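Autoinducer 2 sensor kinase/phosphatase LuxQ (Vibrio cholerae, PDB 3C38) senses AI-2 bound to LuxP through the periplasmic domain that forms this chain, switching the whole protein from histidine kinase to phosphatase. Local coordinates at residues A38-H43 against G120-V125; R114-S119 against Y154-I159. All blocks are in the same frame, centred on the assembly; numbering follows the deposited sequence.

Contact 1: residues A38-H43 against G120-V125; sequences AALRIH and GNWHLV
Leu40, on the long N-terminal helix, lays its CB against the benzo edge of Trp122, 3.7 Å from CZ2 and 3.8 Å from CH2. Its chi1 of -76° sets CG beside the backbone N, and one methyl, Leu40 CD1, reaches Trp122 CH2 at 4.1 Å; the two side chains cross at about a right angle. Next in sequence, the backbone N of Arg41 also comes up to the ring edge, 4.0 Å from Trp122 CZ2. The indole is thus met at its rim, near the ring plane, by two successive residues of the helix. Arg41 CB lies 4.1 Å from Trp122 NE1, and from there the chain runs with CG anti to the backbone N (chi1 165°) before bending at chi3 (58°). The bend carries one guanidinium face over Ala38 O and brings Arg41 NE to a water, to which it donates at 2.6 Å. The same water sits in the indole plane and accepts a weak bond from Trp122 NE1 at 3.2 Å; Leu37 O accepts a second weak one, so the indole N-H is divided between two weak bonds. The contact fastens helix 22-47 to the chain leading into strand 123-127, outermost in its sheet within this chain, with Trp122 wedged between that helix and the sheet, touching Leu137 and Arg139 of strand 134-143 and Val157 of strand 153-160.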
loop_
_atom_site.group_PDB
_atom_site.type_symbol
_atom_site.label_atom_id
_atom_site.label_comp_id
_atom_site.label_asym_id
_atom_site.label_seq_id
_atom_site.Cartn_x
_atom_site.Cartn_y
_atom_site.Cartn_z
ATOM N N ALA A 38 8.174 2.527 -4.588
ATOM C CA ALA A 38 8.797 3.277 -5.670
ATOM C C ALA A 38 8.086 2.974 -6.997
ATOM O O ALA A 38 7.775 3.883 -7.772
ATOM C CB ALA A 38 10.282 2.910 -5.774
ATOM N N ALA A 39 7.824 1.699 -7.260
ATOM C CA ALA A 39 7.142 1.324 -8.494
ATOM C C ALA A 39 5.786 2.028 -8.607
ATOM O O ALA A 39 5.432 2.546 -9.666
ATOM C CB ALA A 39 6.949 -0.200 -8.556
ATOM N N LEU A 40 5.024 2.045 -7.517
ATOM C CA LEU A 40 3.714 2.682 -7.538
ATOM C C LEU A 40 3.810 4.190 -7.683
ATOM O O LEU A 40 2.994 4.801 -8.365
ATOM C CB LEU A 40 2.930 2.327 -6.276
ATOM C CG LEU A 40 2.371 0.905 -6.300
ATOM C CD1 LEU A 40 1.656 0.629 -5.015
ATOM C CD2 LEU A 40 1.417 0.738 -7.474
ATOM N N ARG A 41 4.806 4.784 -7.036
ATOM C CA ARG A 41 5.009 6.223 -7.110
ATOM C C ARG A 41 5.323 6.634 -8.550
ATOM O O ARG A 41 4.705 7.562 -9.102
ATOM C CB ARG A 41 6.160 6.636 -6.185
ATOM C CG ARG A 41 6.695 8.044 -6.452
ATOM C CD ARG A 41 7.696 8.481 -5.391
ATOM N NE ARG A 41 8.842 7.580 -5.272
ATOM C CZ ARG A 41 9.705 7.312 -6.252
ATOM N NH1 ARG A 41 9.563 7.869 -7.448
ATOM N NH2 ARG A 41 10.723 6.489 -6.027
ATOM N N ILE A 42 6.284 5.932 -9.149
ATOM C CA ILE A 42 6.706 6.193 -10.519
ATOM C C ILE A 42 5.531 6.138 -11.493
ATOM O O ILE A 42 5.314 7.070 -12.266
ATOM C CB ILE A 42 7.788 5.182 -10.961
ATOM C CG1 ILE A 42 9.077 5.448 -10.181
ATOM C CG2 ILE A 42 8.029 5.282 -12.462
ATOM C CD1 ILE A 42 10.169 4.405 -10.419
ATOM N N HIS A 43 4.771 5.051 -11.462
ATOM C CA HIS A 43 3.623 4.936 -12.346
ATOM C C HIS A 43 2.581 6.007 -12.040
ATOM O O HIS A 43 1.995 6.582 -12.951
ATOM C CB HIS A 43 3.006 3.542 -12.247
ATOM C CG HIS A 43 3.901 2.463 -12.772
ATOM N ND1 HIS A 43 4.540 2.558 -13.990
ATOM C CD2 HIS A 43 4.277 1.274 -12.239
ATOM C CE1 HIS A 43 5.274 1.475 -14.184
ATOM N NE2 HIS A 43 5.132 0.683 -13.139
ATOM N N GLY A 120 3.592 13.887 -3.201
ATOM C CA GLY A 120 4.928 13.325 -3.288
ATOM C C GLY A 120 5.419 12.520 -2.101
ATOM O O GLY A 120 6.596 12.153 -2.050
ATOM N N ASN A 121 4.535 12.247 -1.142
ATOM C CA ASN A 121 4.902 11.460 0.036
ATOM C C ASN A 121 3.847 10.420 0.381
ATOM O O ASN A 121 2.650 10.699 0.369
ATOM C CB ASN A 121 5.125 12.355 1.258
ATOM C CG ASN A 121 6.437 13.120 1.194
ATOM O OD1 ASN A 121 7.142 13.236 2.197
ATOM N ND2 ASN A 121 6.765 13.656 0.022
ATOM N N TRP A 122 4.309 9.214 0.676
ATOM C CA TRP A 122 3.423 8.125 1.051
ATOM C C TRP A 122 2.929 8.398 2.467
ATOM O O TRP A 122 3.677 8.919 3.298
ATOM C CB TRP A 122 4.178 6.796 1.014
ATOM C CG TRP A 122 4.356 6.245 -0.361
ATOM C CD1 TRP A 122 5.480 6.295 -1.130
ATOM C CD2 TRP A 122 3.360 5.575 -1.140
ATOM N NE1 TRP A 122 5.244 5.695 -2.348
ATOM C CE2 TRP A 122 3.950 5.245 -2.380
ATOM C CE3 TRP A 122 2.021 5.224 -0.911
ATOM C CZ2 TRP A 122 3.249 4.574 -3.391
ATOM C CZ3 TRP A 122 1.323 4.559 -1.909
ATOM C CH2 TRP A 122 1.940 4.241 -3.140
ATOM N N HIS A 123 1.671 8.062 2.734
ATOM C CA HIS A 123 1.086 8.268 4.052
ATOM C C HIS A 123 0.502 6.963 4.572
ATOM O O HIS A 123 -0.292 6.316 3.886
ATOM C CB HIS A 123 -0.037 9.307 3.990
ATOM C CG HIS A 123 0.440 10.710 3.794
ATOM N ND1 HIS A 123 0.780 11.537 4.845
ATOM C CD2 HIS A 123 0.642 11.433 2.667
ATOM C CE1 HIS A 123 1.169 12.707 4.372
ATOM N NE2 HIS A 123 1.093 12.671 3.054
ATOM N N LEU A 124 0.904 6.583 5.783
ATOM C CA LEU A 124 0.393 5.379 6.418
ATOM C C LEU A 124 -0.845 5.830 7.176
ATOM O O LEU A 124 -0.749 6.563 8.159
ATOM C CB LEU A 124 1.430 4.796 7.377
ATOM C CG LEU A 124 0.940 3.640 8.255
ATOM C CD1 LEU A 124 0.390 2.523 7.374
ATOM C CD2 LEU A 124 2.089 3.137 9.130
ATOM N N VAL A 125 -2.010 5.417 6.696
ATOM C CA VAL A 125 -3.272 5.794 7.315
ATOM C C VAL A 125 -4.132 4.555 7.559
ATOM O O VAL A 125 -3.916 3.510 6.952
ATOM C CB VAL A 125 -4.033 6.766 6.431
ATOM C CG1 VAL A 125 -3.164 7.977 6.137
ATOM C CG2 VAL A 125 -4.436 6.076 5.149
HETATM O O HOH W 1 8.360 6.154 -3.105
#

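Contact 2: residues R114-S119 against Y154-I159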
loop_
_atom_site.group_PDB
_atom_site.type_symbol
_atom_site.label_atom_id
_atom_site.label_comp_id
_atom_site.label_asym_id
_atom_site.label_seq_id
_atom_site.Cartn_x
_atom_site.Cartn_y
_atom_site.Cartn_z
ATOM N N ARG A 114 -8.252 14.625 3.341
ATOM C CA ARG A 114 -7.613 15.534 4.281
ATOM C C ARG A 114 -6.360 14.929 4.886
ATOM O O ARG A 114 -5.316 15.577 4.958
ATOM C CB ARG A 114 -8.590 15.879 5.405
ATOM C CG ARG A 114 -9.787 16.690 4.966
ATOM C CD ARG A 114 -9.374 18.109 4.620
ATOM N NE ARG A 114 -10.512 18.908 4.178
ATOM C CZ ARG A 114 -10.669 20.190 4.480
ATOM N NH1 ARG A 114 -9.759 20.810 5.222
ATOM N NH2 ARG A 114 -11.738 20.845 4.052
ATOM N N ARG A 115 -6.476 13.676 5.319
ATOM C CA ARG A 115 -5.373 12.952 5.942
ATOM C C ARG A 115 -4.079 13.027 5.142
ATOM O O ARG A 115 -3.014 13.298 5.692
ATOM C CB ARG A 115 -5.760 11.485 6.149
ATOM C CG ARG A 115 -6.969 11.290 7.051
ATOM C CD ARG A 115 -7.170 9.825 7.378
ATOM N NE ARG A 115 -8.167 9.629 8.424
ATOM C CZ ARG A 115 -8.427 8.455 8.984
ATOM N NH1 ARG A 115 -7.760 7.385 8.590
ATOM N NH2 ARG A 115 -9.332 8.352 9.944
ATOM N N VAL A 116 -4.174 12.777 3.843
ATOM C CA VAL A 116 -3.006 12.823 2.977
ATOM C C VAL A 116 -2.926 14.238 2.397
ATOM O O VAL A 116 -3.189 14.458 1.221
ATOM C CB VAL A 116 -3.133 11.777 1.847
ATOM C CG1 VAL A 116 -1.907 11.805 0.968
ATOM C CG2 VAL A 116 -3.310 10.395 2.443
ATOM N N ALA A 117 -2.559 15.187 3.254
ATOM C CA ALA A 117 -2.468 16.600 2.901
ATOM C C ALA A 117 -1.504 16.951 1.786
ATOM O O ALA A 117 -1.897 17.565 0.796
ATOM C CB ALA A 117 -2.123 17.414 4.139
ATOM N N ILE A 118 -0.242 16.563 1.939
ATOM C CA ILE A 118 0.777 16.881 0.945
ATOM C C ILE A 118 1.003 15.852 -0.168
ATOM O O ILE A 118 0.635 14.683 -0.040
ATOM C CB ILE A 118 2.108 17.131 1.636
ATOM C CG1 ILE A 118 2.612 15.826 2.261
ATOM C CG2 ILE A 118 1.919 18.197 2.711
ATOM C CD1 ILE A 118 3.980 15.931 2.896
ATOM N N SER A 119 1.625 16.305 -1.256
ATOM C CA SER A 119 1.909 15.454 -2.414
ATOM C C SER A 119 3.340 14.912 -2.389
ATOM O O SER A 119 4.196 15.414 -1.649
ATOM C CB SER A 119 1.705 16.246 -3.724
ATOM O OG SER A 119 0.380 16.729 -3.866
ATOM N N TYR A 154 -6.642 15.807 -8.065
ATOM C CA TYR A 154 -5.583 15.008 -7.481
ATOM C C TYR A 154 -5.914 13.534 -7.631
ATOM O O TYR A 154 -7.076 13.123 -7.507
ATOM C CB TYR A 154 -5.423 15.358 -6.004
ATOM C CG TYR A 154 -4.672 16.645 -5.766
ATOM C CD1 TYR A 154 -3.280 16.679 -5.834
ATOM C CD2 TYR A 154 -5.348 17.838 -5.495
ATOM C CE1 TYR A 154 -2.573 17.864 -5.635
ATOM C CE2 TYR A 154 -4.648 19.036 -5.298
ATOM C CZ TYR A 154 -3.261 19.034 -5.372
ATOM O OH TYR A 154 -2.554 20.197 -5.179
ATOM N N LEU A 155 -4.888 12.747 -7.938
ATOM C CA LEU A 155 -5.050 11.312 -8.082
ATOM C C LEU A 155 -4.469 10.682 -6.822
ATOM O O LEU A 155 -3.316 10.937 -6.439
ATOM C CB LEU A 155 -4.317 10.783 -9.322
ATOM C CG LEU A 155 -4.342 9.257 -9.490
ATOM C CD1 LEU A 155 -5.772 8.771 -9.526
ATOM C CD2 LEU A 155 -3.613 8.853 -10.767
ATOM N N TYR A 156 -5.295 9.883 -6.161
ATOM C CA TYR A 156 -4.884 9.201 -4.949
ATOM C C TYR A 156 -4.793 7.717 -5.265
ATOM O O TYR A 156 -5.685 7.155 -5.903
ATOM C CB TYR A 156 -5.918 9.411 -3.832
ATOM C CG TYR A 156 -5.980 10.804 -3.235
ATOM C CD1 TYR A 156 -6.565 11.869 -3.924
ATOM C CD2 TYR A 156 -5.474 11.047 -1.963
ATOM C CE1 TYR A 156 -6.641 13.150 -3.339
ATOM C CE2 TYR A 156 -5.540 12.306 -1.381
ATOM C CZ TYR A 156 -6.121 13.347 -2.068
ATOM O OH TYR A 156 -6.162 14.579 -1.463
ATOM N N VAL A 157 -3.704 7.092 -4.835
ATOM C CA VAL A 157 -3.522 5.660 -5.031
ATOM C C VAL A 157 -3.220 5.075 -3.663
ATOM O O VAL A 157 -2.547 5.704 -2.834
ATOM C CB VAL A 157 -2.335 5.326 -5.988
ATOM C CG1 VAL A 157 -2.552 6.002 -7.340
ATOM C CG2 VAL A 157 -1.016 5.755 -5.371
ATOM N N GLY A 158 -3.723 3.876 -3.417
ATOM C CA GLY A 158 -3.468 3.257 -2.133
ATOM C C GLY A 158 -3.172 1.776 -2.230
ATOM O O GLY A 158 -3.574 1.117 -3.199
ATOM N N ILE A 159 -2.445 1.279 -1.230
ATOM C CA ILE A 159 -2.096 -0.131 -1.099
ATOM C C ILE A 159 -2.686 -0.576 0.227
ATOM O O ILE A 159 -2.341 -0.019 1.268
ATOM C CB ILE A 159 -0.586 -0.358 -0.978
ATOM C CG1 ILE A 159 0.134 0.127 -2.223
ATOM C CG2 ILE A 159 -0.301 -1.832 -0.812
ATOM C CD1 ILE A 159 1.651 0.125 -2.041
HETATM O O HOH W 2 -4.571 16.331 0.607
HETATM O O HOH W 3 0.369 19.500 -5.115
#
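Tyr156 turns an edge of its ring to Val116, CE2 lying 4.1 Å from CB, while the ring stacks with that of Phe85 on strand 83-88. Tyr154, two residues earlier, has a water in its plane at the edge and forms a cation-pi pair with Arg140; Ser119 OG approaches its ring obliquely, 3.6 Å from Tyr154 CE1. Both tyrosines stand on one face of the central strand of a five-stranded antiparallel sheet whose 2-1-5-4-3 order is that of the PAS-like fold of Cache sensor domains. The residues between and beyond them, Leu155, Val157 and Ile159, turn to the opposite face, where helix 22-47 runs. Over the tyrosine face the chain comes off helix 106-115: Val116, the first residue to leave helical geometry, centres an inverse gamma turn and points its CB toward the strand. Val116 O stays 4.0 Å from Tyr156 OH, too far for a direct bond; a second water lies 3.1 Å from Tyr156 OH, between it and Val116 O. Arg114 forms a salt bridge with Asp90, and Arg115 NH1 bonds Gln126 O, tying the helix end to the turn at Asp90 and to strand 123-127. Farther along, Ser119 (chi1 -60°) swings OG beside its own N and toward Arg140, to which it has a weak hydrogen bond. The water in the plane of the Tyr154 ring lies 3.0 Å from both Ser119 OG and Tyr154 OH.

Overall arrangement
From the N terminus the chain runs along helix 22-47, then through two shorter helices, strands 83-88 and 91-95 and helix 106-115 before returning at 120-125, where contact 1 closes a loop of 76 intervening residues. Contact 2 starts inside that loop, at 114-119, and closes beyond it on strand 153-160, after strands 123-127 and 134-143, so the two loops cross. Their centres lie about 9 Å apart on opposite faces of the five-stranded sheet. The connection 116-122 serves both, passing from the tyrosine side to the helix side around the sheet. Packing of Leu40 on Ile159, and of His123 on Val116, joins them.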